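Local coordinates for secreted effector protein sseI (Salmonella enterica subsp. enterica serovar Typhimurium, PDB 4G29) that is a secreted virulence effector whose catalytic domain belongs to the cysteine protease superfamily and probably acts as a papain-like hydrolase, at residues Leu12-Ile16 with Asp91-Asp95; Gly65-Trp69 with Ala147-Arg153; Lys131-Tyr135 with Pro169-Asn173. The contacts are given in a common frame with arbitrary orientation. Residues are numbered along the deposited sequence.

Contact 1 of 3, residues Leu12-Ile16 with Asp91-Asp95; sequences LTSDI and DYVFD
Segment 91-95, on strand 90-95, is extended and meets the loop 12-16, which has no regular secondary structure, through side chains. The closest CA pair is Ile16 with Tyr92, 8.7 Å apart. An ST turn shapes the loop: Asp15 N donates to Thr13 OG1 at 3.2 Å. Asp91 begins the strand segment and forms a salt bridge with Arg62. Tyr92 does most of the work. Its chi1 is m and its CA-to-CB bond points toward the loop. Ile16 (chi1 p, chi2 t) sets CG2 over the Tyr92 ring face, a CH-pi contact 3.9 Å from the centroid. Asp15 CB touches Tyr92 OH at 3.4 Å. A water joins Asp15 OD2 (2.6 Å) to Tyr92 OH (3.0 Å). Phe94 offers CE1 to Ile16 CD1 at 4.3 Å. Asp95 OD1 is hydrogen-bonded to His80 NE2, consistent with a Cys42-His80-Asp95 triad, probably the active site. Strand 90-95 runs between strands 78-87 and 113-116, with Phe94 also packed on helix 42-55 and on Tyr21 of helix 18-26.

Contact 2 of 3, residues Gly65-Trp69 with Ala147-Arg153; sequences GIFIW and AYDALPR
The backbone of Gly65 lies directly on the ring of Tyr148. Gly65 CA is 4.0 Å from the ring centroid and over its face, a CH-pi contact. A CB on residue 65 would clash with Tyr148 CD1. The contact lays the loop after helix 141-147 on part of the antiparallel sheet of this papain-like fold. Segment 65-69 is extended. Tyr148 is the first residue to leave helical angles, and its CA is 5.6 Å from that of Gly65. Its chi1 is m and its CA-to-CB bond points toward the strand; Tyr148 OH is hydrogen-bonded to Thr136 OG1 on the neighbouring strand 132-138. Phe67, also chi1 m, meets this ring obliquely, with centroids 4.6 Å apart and planes at 49°. The loop then folds back. An Asx turn takes Leu151 N to Asp149 OD1 at 3.1 Å. Arg153, with chi1 and chi2 both t and chi3 m, returns its guanidinium to Asp149, and Arg153 NH2 makes a salt bridge with Asp149 OD1 at 3.0 Å. Glu158 pairs with its NH1. Trp69 CH2 approaches Arg153 O at 3.7 Å. Over one face of the guanidinium sits Phe67, whose CZ is 3.4 Å from Arg153 NE.

Contact 3 of 3, residues Lys131-Tyr135 with Pro169-Asn173; sequences KLIYY and PRWFN
Leu132 is the hub of this contact. Three residues of segment 169-173 touch its side chain. Its chi1 is t and chi2 is p, and its CA-to-CB bond points sideways. The CD2 methyl lies over the face of the Phe172 ring, 3.8 Å from the centroid and 16° off the ring normal, a CH-pi contact. The closest atoms there are Leu132 CD2 and Phe172 CD1 at 3.6 Å. The other methyl, Leu132 CD1, meets Pro169 CD at 3.9 Å. Leu132 CB is 3.8 Å from Trp171 CZ2.

The rotamers of the two aromatic residues differ. Phe172 has chi1 t, and its CA-to-CB bond points toward the strand. Trp171 has chi1 p and starts sideways, but its indole reaches back to Leu132. Pro169 has a C-gamma endo pucker, and its CG also rests 3.6 Å from Lys131 O. In the papain-like fold of this domain, the contact sets the start of helix 170-176 against the beginning of strand 132-138, whose neighbour is the short strand 164-165; Leu132 also touches Phe165. The closest CA pair is Leu132 with Pro169, at 6.0 Å.

Residues 132-135 are extended, and residues 170-173 are helical. Pro169 holds the N-cap position. Pro169 O accepts from Phe172 N at 2.9 Å and from Asn173 N at 3.2 Å. The Asn173 side chain, chi1 m, adds ND2 to the same Pro169 O at 3.2 Å; ND2 also bonds to Ser168. The CA-to-CB bond of Lys131 points away from the helix, and its NZ forms a salt bridge with Asp70.

Overall arrangement
All three contacts reach the same antiparallel sheet at different places. Contacts 1 and 2 are buried and lie on opposite sides of the chain's centre, with about 24 Å between their centres. Contact 3 is only partly buried and farther out. Contacts 2 and 3 use neighbouring strands, 61-69 and 132-138, and touch: Trp69 N is 2.7 Å from Leu132 O, and Phe67 N is 2.9 Å from Tyr134 O, both probable hydrogen bonds. Their chemistry differs. Contact 1 joins apolar packing to a water bridge and lies on the strand carrying Asp95 of the probable triad. Contact 2 adds to aromatic packing an arginine salt-bridged within its own loop. Contact 3 is apolar between its segments.

Contact 1 of 3, residues Leu12-Ile16 with Asp91-Asp95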
ATOM      1  N   LEU A  12      -2.319  13.413   3.634  1.00 27.90           N
ATOM      2  CA  LEU A  12      -3.744  13.444   3.336  1.00 27.23           C
ATOM      3  C   LEU A  12      -4.009  14.456   2.246  1.00 29.31           C
ATOM      4  O   LEU A  12      -3.745  15.631   2.439  1.00 30.96           O
ATOM      5  CB  LEU A  12      -4.544  13.812   4.595  1.00 27.96           C
ATOM      6  CG  LEU A  12      -4.421  12.842   5.774  1.00 28.64           C
ATOM      7  CD1 LEU A  12      -5.102  13.339   7.035  1.00 29.29           C
ATOM      8  CD2 LEU A  12      -4.932  11.463   5.425  1.00 27.90           C
ATOM      9  N   THR A  13      -4.559  14.002   1.135  1.00 28.98           N
ATOM     10  CA  THR A  13      -4.849  14.907   0.022  1.00 31.78           C
ATOM     11  C   THR A  13      -6.054  15.795   0.297  1.00 33.25           C
ATOM     12  O   THR A  13      -6.909  15.437   1.107  1.00 31.33           O
ATOM     13  CB  THR A  13      -5.127  14.096  -1.266  1.00 31.15           C
ATOM     14  OG1 THR A  13      -5.157  15.005  -2.370  1.00 35.05           O
ATOM     15  CG2 THR A  13      -6.440  13.316  -1.167  1.00 32.02           C
ATOM     16  N   SER A  14      -6.103  16.943  -0.399  1.00 36.88           N
ATOM     17  CA  SER A  14      -7.215  17.906  -0.332  1.00 40.02           C
ATOM     18  C   SER A  14      -8.130  17.789  -1.548  1.00 41.25           C
ATOM     19  O   SER A  14      -9.241  18.346  -1.531  1.00 43.11           O
ATOM     20  CB  SER A  14      -6.683  19.344  -0.243  1.00 44.24           C
ATOM     21  OG  SER A  14      -6.147  19.538   1.043  1.00 47.44           O
ATOM     22  N   ASP A  15      -7.663  17.057  -2.570  1.00 41.40           N
ATOM     23  CA  ASP A  15      -8.425  16.695  -3.783  1.00 42.22           C
ATOM     24  C   ASP A  15      -9.758  16.033  -3.425  1.00 40.90           C
ATOM     25  O   ASP A  15     -10.749  16.187  -4.147  1.00 42.72           O
ATOM     26  CB  ASP A  15      -7.644  15.695  -4.672  1.00 42.05           C
ATOM     27  CG  ASP A  15      -6.402  16.290  -5.365  1.00 48.06           C
ATOM     28  OD1 ASP A  15      -6.086  17.505  -5.262  1.00 50.17           O
ATOM     29  OD2 ASP A  15      -5.715  15.486  -6.051  1.00 52.04           O
ATOM     30  N   ILE A  16      -9.756  15.255  -2.341  1.00 36.38           N
ATOM     31  CA  ILE A  16     -10.970  14.631  -1.769  1.00 35.26           C
ATOM     32  C   ILE A  16     -10.946  14.988  -0.299  1.00 34.62           C
ATOM     33  O   ILE A  16      -9.922  15.443   0.177  1.00 34.73           O
ATOM     34  CB  ILE A  16     -11.000  13.068  -1.974  1.00 33.51           C
ATOM     35  CG1 ILE A  16      -9.691  12.446  -1.509  1.00 31.11           C
ATOM     36  CG2 ILE A  16     -11.343  12.737  -3.468  1.00 36.02           C
ATOM     37  CD1 ILE A  16      -9.733  10.930  -1.330  1.00 28.40           C
ATOM     38  N   ASP A  91      -7.882   8.118  -9.606  1.00 26.84           N
ATOM     39  CA  ASP A  91      -7.629   7.083  -8.586  1.00 23.94           C
ATOM     40  C   ASP A  91      -7.077   7.687  -7.299  1.00 22.78           C
ATOM     41  O   ASP A  91      -6.223   8.568  -7.329  1.00 24.89           O
ATOM     42  CB  ASP A  91      -6.651   6.057  -9.128  1.00 24.77           C
ATOM     43  CG  ASP A  91      -7.318   5.009 -10.057  1.00 27.47           C
ATOM     44  OD1 ASP A  91      -8.562   4.984 -10.160  1.00 28.85           O
ATOM     45  OD2 ASP A  91      -6.574   4.188 -10.685  1.00 30.21           O
ATOM     46  N   TYR A  92      -7.589   7.192  -6.167  1.00 20.60           N
ATOM     47  CA  TYR A  92      -7.057   7.472  -4.832  1.00 19.65           C
ATOM     48  C   TYR A  92      -6.675   6.161  -4.115  1.00 19.12           C
ATOM     49  O   TYR A  92      -7.303   5.127  -4.314  1.00 19.20           O
ATOM     50  CB  TYR A  92      -8.128   8.254  -4.041  1.00 21.07           C
ATOM     51  CG  TYR A  92      -8.394   9.581  -4.693  1.00 20.88           C
ATOM     52  CD1 TYR A  92      -7.610  10.696  -4.403  1.00 24.96           C
ATOM     53  CD2 TYR A  92      -9.341   9.686  -5.695  1.00 26.89           C
ATOM     54  CE1 TYR A  92      -7.857  11.908  -5.022  1.00 26.46           C
ATOM     55  CE2 TYR A  92      -9.570  10.862  -6.321  1.00 26.12           C
ATOM     56  CZ  TYR A  92      -8.817  11.979  -5.984  1.00 27.55           C
ATOM     57  OH  TYR A  92      -9.033  13.201  -6.608  1.00 34.25           O
ATOM     58  N   VAL A  93      -5.637   6.242  -3.311  1.00 19.48           N
ATOM     59  CA  VAL A  93      -5.140   5.123  -2.546  1.00 18.96           C
ATOM     60  C   VAL A  93      -5.366   5.451  -1.080  1.00 17.76           C
ATOM     61  O   VAL A  93      -4.901   6.469  -0.590  1.00 20.45           O
ATOM     62  CB  VAL A  93      -3.675   4.847  -2.802  1.00 18.25           C
ATOM     63  CG1 VAL A  93      -3.235   3.577  -2.070  1.00 19.05           C
ATOM     64  CG2 VAL A  93      -3.419   4.685  -4.326  1.00 19.17           C
ATOM     65  N   PHE A  94      -6.131   4.594  -0.416  1.00 18.34           N
ATOM     66  CA  PHE A  94      -6.251   4.573   1.036  1.00 18.06           C
ATOM     67  C   PHE A  94      -5.231   3.560   1.556  1.00 17.92           C
ATOM     68  O   PHE A  94      -5.314   2.331   1.282  1.00 17.57           O
ATOM     69  CB  PHE A  94      -7.669   4.188   1.440  1.00 17.68           C
ATOM     70  CG  PHE A  94      -8.691   5.295   1.342  1.00 20.86           C
ATOM     71  CD1 PHE A  94      -9.035   5.871   0.125  1.00 23.31           C
ATOM     72  CD2 PHE A  94      -9.444   5.637   2.476  1.00 25.27           C
ATOM     73  CE1 PHE A  94     -10.044   6.871   0.046  1.00 28.03           C
ATOM     74  CE2 PHE A  94     -10.426   6.556   2.412  1.00 23.82           C
ATOM     75  CZ  PHE A  94     -10.726   7.222   1.195  1.00 28.55           C
ATOM     76  N   ASP A  95      -4.259   4.061   2.301  1.00 17.89           N
ATOM     77  CA  ASP A  95      -3.204   3.233   2.850  1.00 17.62           C
ATOM     78  C   ASP A  95      -3.011   3.634   4.300  1.00 17.16           C
ATOM     79  O   ASP A  95      -2.018   4.272   4.668  1.00 17.64           O
ATOM     80  CB  ASP A  95      -1.929   3.431   2.009  1.00 18.42           C
ATOM     81  CG  ASP A  95      -0.762   2.528   2.421  1.00 19.90           C
ATOM     82  OD1 ASP A  95      -0.906   1.730   3.355  1.00 18.29           O
ATOM     83  OD2 ASP A  95       0.313   2.656   1.765  1.00 18.64           O
TER
HETATM   84  O   HOH W   1      -6.325  13.623  -7.731  1.00 28.99           O

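Contact 2 of 3, residues Gly65-Trp69 with Ala147-Arg153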
ATOM      1  N   GLY A  65      -1.502  -5.168  -3.800  1.00 16.05           N
ATOM      2  CA  GLY A  65      -0.501  -6.004  -3.140  1.00 16.17           C
ATOM      3  C   GLY A  65       0.879  -5.480  -3.470  1.00 14.41           C
ATOM      4  O   GLY A  65       1.151  -5.164  -4.651  1.00 15.45           O
ATOM      5  N   ILE A  66       1.700  -5.296  -2.461  1.00 15.24           N
ATOM      6  CA  ILE A  66       2.995  -4.665  -2.582  1.00 14.78           C
ATOM      7  C   ILE A  66       4.127  -5.530  -1.975  1.00 17.08           C
ATOM      8  O   ILE A  66       3.950  -6.186  -0.897  1.00 15.81           O
ATOM      9  CB  ILE A  66       2.977  -3.269  -1.838  1.00 14.69           C
ATOM     10  CG1 ILE A  66       1.820  -2.413  -2.329  1.00 17.06           C
ATOM     11  CG2 ILE A  66       4.363  -2.498  -1.831  1.00 15.31           C
ATOM     12  CD1 ILE A  66       1.242  -1.526  -1.236  1.00 14.46           C
ATOM     13  N   PHE A  67       5.277  -5.572  -2.666  1.00 16.96           N
ATOM     14  CA  PHE A  67       6.487  -6.070  -2.031  1.00 18.50           C
ATOM     15  C   PHE A  67       7.539  -4.959  -1.907  1.00 18.23           C
ATOM     16  O   PHE A  67       7.663  -4.091  -2.797  1.00 19.53           O
ATOM     17  CB  PHE A  67       7.133  -7.218  -2.783  1.00 17.96           C
ATOM     18  CG  PHE A  67       6.458  -8.578  -2.605  1.00 17.67           C
ATOM     19  CD1 PHE A  67       5.924  -9.012  -1.349  1.00 19.73           C
ATOM     20  CD2 PHE A  67       6.453  -9.499  -3.662  1.00 19.97           C
ATOM     21  CE1 PHE A  67       5.353 -10.270  -1.208  1.00 16.95           C
ATOM     22  CE2 PHE A  67       5.821 -10.771  -3.514  1.00 20.29           C
ATOM     23  CZ  PHE A  67       5.325 -11.140  -2.259  1.00 17.51           C
ATOM     24  N   ILE A  68       8.311  -5.055  -0.815  1.00 16.70           N
ATOM     25  CA  ILE A  68       9.447  -4.182  -0.543  1.00 19.04           C
ATOM     26  C   ILE A  68      10.647  -5.084  -0.315  1.00 19.69           C
ATOM     27  O   ILE A  68      10.635  -5.937   0.603  1.00 20.35           O
ATOM     28  CB  ILE A  68       9.199  -3.300   0.705  1.00 18.99           C
ATOM     29  CG1 ILE A  68       7.983  -2.396   0.489  1.00 22.50           C
ATOM     30  CG2 ILE A  68      10.474  -2.472   0.994  1.00 21.69           C
ATOM     31  CD1 ILE A  68       7.277  -1.946   1.794  1.00 26.52           C
ATOM     32  N   TRP A  69      11.636  -4.979  -1.202  1.00 18.99           N
ATOM     33  CA  TRP A  69      12.796  -5.844  -1.172  1.00 21.59           C
ATOM     34  C   TRP A  69      13.964  -4.972  -0.809  1.00 23.18           C
ATOM     35  O   TRP A  69      14.174  -3.933  -1.421  1.00 21.85           O
ATOM     36  CB  TRP A  69      13.110  -6.427  -2.549  1.00 22.02           C
ATOM     37  CG  TRP A  69      12.184  -7.492  -3.057  1.00 19.48           C
ATOM     38  CD1 TRP A  69      11.090  -7.308  -3.827  1.00 20.22           C
ATOM     39  CD2 TRP A  69      12.356  -8.902  -2.926  1.00 18.88           C
ATOM     40  NE1 TRP A  69      10.519  -8.513  -4.158  1.00 20.37           N
ATOM     41  CE2 TRP A  69      11.259  -9.517  -3.598  1.00 20.14           C
ATOM     42  CE3 TRP A  69      13.267  -9.705  -2.230  1.00 21.12           C
ATOM     43  CZ2 TRP A  69      11.105 -10.906  -3.667  1.00 22.04           C
ATOM     44  CZ3 TRP A  69      13.103 -11.093  -2.300  1.00 23.86           C
ATOM     45  CH2 TRP A  69      12.032 -11.669  -2.988  1.00 22.57           C
ATOM     46  N   ALA A 147      -1.126 -13.609  -3.747  1.00 21.99           N
ATOM     47  CA  ALA A 147      -0.120 -13.270  -4.728  1.00 21.79           C
ATOM     48  C   ALA A 147       1.079 -12.574  -4.076  1.00 19.61           C
ATOM     49  O   ALA A 147       2.200 -12.675  -4.545  1.00 22.69           O
ATOM     50  CB  ALA A 147      -0.734 -12.333  -5.830  1.00 20.26           C
ATOM     51  N   TYR A 148       0.822 -11.818  -3.028  1.00 18.91           N
ATOM     52  CA  TYR A 148       1.802 -11.051  -2.267  1.00 17.46           C
ATOM     53  C   TYR A 148       1.907 -11.588  -0.856  1.00 19.13           C
ATOM     54  O   TYR A 148       1.814 -10.871   0.126  1.00 18.45           O
ATOM     55  CB  TYR A 148       1.519  -9.525  -2.279  1.00 18.05           C
ATOM     56  CG  TYR A 148       1.907  -8.899  -3.617  1.00 16.43           C
ATOM     57  CD1 TYR A 148       1.072  -9.022  -4.711  1.00 18.52           C
ATOM     58  CD2 TYR A 148       3.156  -8.232  -3.764  1.00 17.51           C
ATOM     59  CE1 TYR A 148       1.486  -8.505  -5.973  1.00 17.55           C
ATOM     60  CE2 TYR A 148       3.560  -7.691  -4.988  1.00 19.06           C
ATOM     61  CZ  TYR A 148       2.720  -7.815  -6.074  1.00 17.36           C
ATOM     62  OH  TYR A 148       3.168  -7.277  -7.255  1.00 16.96           O
ATOM     63  N   ASP A 149       2.167 -12.888  -0.764  1.00 18.31           N
ATOM     64  CA  ASP A 149       2.182 -13.578   0.534  1.00 19.43           C
ATOM     65  C   ASP A 149       3.523 -13.473   1.268  1.00 19.65           C
ATOM     66  O   ASP A 149       4.429 -12.839   0.792  1.00 19.77           O
ATOM     67  CB  ASP A 149       1.726 -15.035   0.353  1.00 20.38           C
ATOM     68  CG  ASP A 149       2.790 -15.952  -0.242  1.00 21.13           C
ATOM     69  OD1 ASP A 149       3.962 -15.573  -0.399  1.00 20.42           O
ATOM     70  OD2 ASP A 149       2.441 -17.122  -0.502  1.00 24.00           O
ATOM     71  N   ALA A 150       3.589 -14.088   2.456  1.00 20.31           N
ATOM     72  CA  ALA A 150       4.774 -14.018   3.307  1.00 20.85           C
ATOM     73  C   ALA A 150       5.487 -15.357   3.383  1.00 20.90           C
ATOM     74  O   ALA A 150       6.036 -15.700   4.420  1.00 19.36           O
ATOM     75  CB  ALA A 150       4.391 -13.541   4.701  1.00 22.71           C
ATOM     76  N   LEU A 151       5.492 -16.089   2.276  1.00 21.17           N
ATOM     77  CA  LEU A 151       6.256 -17.301   2.178  1.00 21.59           C
ATOM     78  C   LEU A 151       7.513 -17.087   1.336  1.00 22.19           C
ATOM     79  O   LEU A 151       7.573 -16.099   0.592  1.00 22.14           O
ATOM     80  CB  LEU A 151       5.378 -18.427   1.615  1.00 22.01           C
ATOM     81  CG  LEU A 151       4.118 -18.761   2.431  1.00 24.75           C
ATOM     82  CD1 LEU A 151       3.389 -19.866   1.715  1.00 25.17           C
ATOM     83  CD2 LEU A 151       4.500 -19.162   3.852  1.00 28.70           C
ATOM     84  N   PRO A 152       8.494 -18.011   1.428  1.00 22.47           N
ATOM     85  CA  PRO A 152       9.767 -17.794   0.720  1.00 22.50           C
ATOM     86  C   PRO A 152       9.595 -17.646  -0.795  1.00 22.54           C
ATOM     87  O   PRO A 152       8.752 -18.335  -1.453  1.00 22.29           O
ATOM     88  CB  PRO A 152      10.600 -19.027   1.078  1.00 24.08           C
ATOM     89  CG  PRO A 152       9.940 -19.616   2.274  1.00 24.93           C
ATOM     90  CD  PRO A 152       8.521 -19.256   2.219  1.00 23.32           C
ATOM     91  N   ARG A 153      10.403 -16.730  -1.335  1.00 21.89           N
ATOM     92  CA  ARG A 153      10.369 -16.367  -2.715  1.00 24.09           C
ATOM     93  C   ARG A 153      11.774 -16.002  -3.161  1.00 25.24           C
ATOM     94  O   ARG A 153      12.447 -15.295  -2.464  1.00 26.48           O
ATOM     95  CB  ARG A 153       9.480 -15.110  -2.772  1.00 25.17           C
ATOM     96  CG  ARG A 153       9.061 -14.720  -4.008  1.00 28.85           C
ATOM     97  CD  ARG A 153       7.998 -13.662  -3.894  1.00 23.11           C
ATOM     98  NE  ARG A 153       6.760 -14.069  -3.257  1.00 20.97           N
ATOM     99  CZ  ARG A 153       5.584 -14.264  -3.876  1.00 25.40           C
ATOM    100  NH1 ARG A 153       5.470 -14.121  -5.193  1.00 25.00           N
ATOM    101  NH2 ARG A 153       4.506 -14.585  -3.144  1.00 20.87           N
TER

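Contact 3 of 3, residues Lys131-Tyr135 with Pro169-Asn173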
ATOM      1  N   LYS A 131      15.361   0.721  -1.412  1.00 28.13           N
ATOM      2  CA  LYS A 131      14.575  -0.499  -1.476  1.00 26.20           C
ATOM      3  C   LYS A 131      13.817  -0.568  -2.804  1.00 24.84           C
ATOM      4  O   LYS A 131      13.467   0.460  -3.411  1.00 25.70           O
ATOM      5  CB  LYS A 131      13.586  -0.579  -0.313  1.00 26.58           C
ATOM      6  CG  LYS A 131      14.201  -0.619   1.109  1.00 31.36           C
ATOM      7  CD  LYS A 131      13.126  -0.346   2.181  1.00 33.72           C
ATOM      8  CE  LYS A 131      13.696  -0.192   3.612  1.00 36.89           C
ATOM      9  NZ  LYS A 131      13.925  -1.482   4.235  1.00 41.60           N
ATOM     10  N   LEU A 132      13.596  -1.795  -3.249  1.00 21.87           N
ATOM     11  CA  LEU A 132      12.837  -2.100  -4.426  1.00 20.26           C
ATOM     12  C   LEU A 132      11.413  -2.300  -4.022  1.00 19.70           C
ATOM     13  O   LEU A 132      11.099  -3.181  -3.191  1.00 22.09           O
ATOM     14  CB  LEU A 132      13.331  -3.374  -5.073  1.00 20.54           C
ATOM     15  CG  LEU A 132      12.494  -3.951  -6.226  1.00 20.19           C
ATOM     16  CD1 LEU A 132      12.418  -3.025  -7.464  1.00 17.46           C
ATOM     17  CD2 LEU A 132      13.006  -5.354  -6.653  1.00 20.25           C
ATOM     18  N   ILE A 133      10.559  -1.506  -4.631  1.00 18.93           N
ATOM     19  CA  ILE A 133       9.130  -1.551  -4.321  1.00 17.04           C
ATOM     20  C   ILE A 133       8.338  -1.719  -5.611  1.00 18.39           C
ATOM     21  O   ILE A 133       8.503  -0.935  -6.552  1.00 18.08           O
ATOM     22  CB  ILE A 133       8.670  -0.295  -3.579  1.00 18.65           C
ATOM     23  CG1 ILE A 133       9.547  -0.042  -2.335  1.00 19.19           C
ATOM     24  CG2 ILE A 133       7.155  -0.427  -3.236  1.00 19.08           C
ATOM     25  CD1 ILE A 133       9.097   1.130  -1.471  1.00 23.20           C
ATOM     26  N   TYR A 134       7.471  -2.728  -5.630  1.00 16.17           N
ATOM     27  CA  TYR A 134       6.525  -2.935  -6.741  1.00 16.46           C
ATOM     28  C   TYR A 134       5.192  -3.489  -6.229  1.00 17.57           C
ATOM     29  O   TYR A 134       5.133  -4.039  -5.133  1.00 17.33           O
ATOM     30  CB  TYR A 134       7.168  -3.814  -7.827  1.00 17.38           C
ATOM     31  CG  TYR A 134       7.532  -5.203  -7.454  1.00 16.25           C
ATOM     32  CD1 TYR A 134       6.538  -6.202  -7.250  1.00 17.82           C
ATOM     33  CD2 TYR A 134       8.854  -5.550  -7.280  1.00 20.56           C
ATOM     34  CE1 TYR A 134       6.912  -7.479  -6.938  1.00 18.66           C
ATOM     35  CE2 TYR A 134       9.223  -6.836  -6.981  1.00 19.06           C
ATOM     36  CZ  TYR A 134       8.274  -7.780  -6.801  1.00 18.55           C
ATOM     37  OH  TYR A 134       8.673  -9.037  -6.465  1.00 19.70           O
ATOM     38  N   TYR A 135       4.193  -3.413  -7.088  1.00 16.94           N
ATOM     39  CA  TYR A 135       2.844  -3.803  -6.760  1.00 17.56           C
ATOM     40  C   TYR A 135       2.065  -4.350  -7.945  1.00 16.86           C
ATOM     41  O   TYR A 135       2.450  -4.200  -9.144  1.00 17.28           O
ATOM     42  CB  TYR A 135       2.135  -2.611  -6.113  1.00 16.29           C
ATOM     43  CG  TYR A 135       1.738  -1.495  -7.084  1.00 16.65           C
ATOM     44  CD1 TYR A 135       0.583  -1.618  -7.855  1.00 18.94           C
ATOM     45  CD2 TYR A 135       2.494  -0.325  -7.190  1.00 16.75           C
ATOM     46  CE1 TYR A 135       0.190  -0.626  -8.699  1.00 16.60           C
ATOM     47  CE2 TYR A 135       2.134   0.669  -8.061  1.00 19.60           C
ATOM     48  CZ  TYR A 135       0.981   0.537  -8.793  1.00 19.59           C
ATOM     49  OH  TYR A 135       0.661   1.598  -9.636  1.00 20.21           O
ATOM     50  N   PRO A 169      15.810   0.602  -7.884  1.00 26.00           N
ATOM     51  CA  PRO A 169      17.121   0.978  -7.354  1.00 27.21           C
ATOM     52  C   PRO A 169      18.257   0.440  -8.217  1.00 28.31           C
ATOM     53  O   PRO A 169      18.095  -0.586  -8.932  1.00 26.23           O
ATOM     54  CB  PRO A 169      17.177   0.363  -5.983  1.00 27.55           C
ATOM     55  CG  PRO A 169      15.961  -0.416  -5.801  1.00 25.98           C
ATOM     56  CD  PRO A 169      15.008  -0.184  -6.916  1.00 25.20           C
ATOM     57  N   ARG A 170      19.380   1.149  -8.150  1.00 31.98           N
ATOM     58  CA  ARG A 170      20.555   0.753  -8.912  1.00 32.35           C
ATOM     59  C   ARG A 170      20.920  -0.711  -8.660  1.00 30.08           C
ATOM     60  O   ARG A 170      21.222  -1.431  -9.609  1.00 29.68           O
ATOM     61  CB  ARG A 170      21.719   1.731  -8.675  1.00 37.35           C
ATOM     62  CG  ARG A 170      21.476   3.087  -9.410  1.00 42.33           C
ATOM     63  CD  ARG A 170      22.674   4.088  -9.352  1.00 52.50           C
ATOM     64  NE  ARG A 170      23.923   3.581  -9.934  1.00 56.69           N
ATOM     65  CZ  ARG A 170      25.056   4.284 -10.039  1.00 64.46           C
ATOM     66  NH1 ARG A 170      25.122   5.556  -9.635  1.00 70.20           N
ATOM     67  NH2 ARG A 170      26.135   3.723 -10.568  1.00 67.98           N
ATOM     68  N   TRP A 171      20.887  -1.174  -7.420  1.00 28.44           N
ATOM     69  CA  TRP A 171      21.238  -2.556  -7.163  1.00 28.12           C
ATOM     70  C   TRP A 171      20.373  -3.539  -7.948  1.00 25.88           C
ATOM     71  O   TRP A 171      20.861  -4.575  -8.377  1.00 26.11           O
ATOM     72  CB  TRP A 171      21.250  -2.900  -5.680  1.00 28.44           C
ATOM     73  CG  TRP A 171      19.919  -2.966  -4.986  1.00 27.55           C
ATOM     74  CD1 TRP A 171      19.372  -1.993  -4.197  1.00 30.15           C
ATOM     75  CD2 TRP A 171      18.955  -4.055  -4.995  1.00 27.63           C
ATOM     76  NE1 TRP A 171      18.152  -2.396  -3.725  1.00 28.95           N
ATOM     77  CE2 TRP A 171      17.864  -3.650  -4.198  1.00 27.69           C
ATOM     78  CE3 TRP A 171      18.912  -5.304  -5.602  1.00 28.46           C
ATOM     79  CZ2 TRP A 171      16.749  -4.481  -3.970  1.00 27.23           C
ATOM     80  CZ3 TRP A 171      17.803  -6.109  -5.422  1.00 26.49           C
ATOM     81  CH2 TRP A 171      16.736  -5.704  -4.586  1.00 25.06           C
ATOM     82  N   PHE A 172      19.089  -3.237  -8.152  1.00 25.03           N
ATOM     83  CA  PHE A 172      18.230  -4.196  -8.816  1.00 23.76           C
ATOM     84  C   PHE A 172      18.507  -4.202 -10.299  1.00 25.65           C
ATOM     85  O   PHE A 172      18.561  -5.259 -10.931  1.00 24.43           O
ATOM     86  CB  PHE A 172      16.755  -3.837  -8.541  1.00 23.89           C
ATOM     87  CG  PHE A 172      15.773  -4.657  -9.284  1.00 23.52           C
ATOM     88  CD1 PHE A 172      15.641  -6.031  -9.074  1.00 22.60           C
ATOM     89  CD2 PHE A 172      14.931  -4.067 -10.166  1.00 22.16           C
ATOM     90  CE1 PHE A 172      14.664  -6.755  -9.761  1.00 22.11           C
ATOM     91  CE2 PHE A 172      13.947  -4.781 -10.851  1.00 25.42           C
ATOM     92  CZ  PHE A 172      13.816  -6.108 -10.658  1.00 22.47           C
ATOM     93  N   ASN A 173      18.753  -3.014 -10.865  1.00 26.40           N
ATOM     94  CA  ASN A 173      19.104  -2.954 -12.276  1.00 28.41           C
ATOM     95  C   ASN A 173      20.426  -3.665 -12.558  1.00 29.53           C
ATOM     96  O   ASN A 173      20.531  -4.410 -13.558  1.00 30.62           O
ATOM     97  CB  ASN A 173      19.080  -1.513 -12.780  1.00 30.63           C
ATOM     98  CG  ASN A 173      17.648  -1.030 -12.969  1.00 31.70           C
ATOM     99  OD1 ASN A 173      17.033  -1.331 -13.985  1.00 33.09           O
ATOM    100  ND2 ASN A 173      17.081  -0.399 -11.940  1.00 30.70           N
TER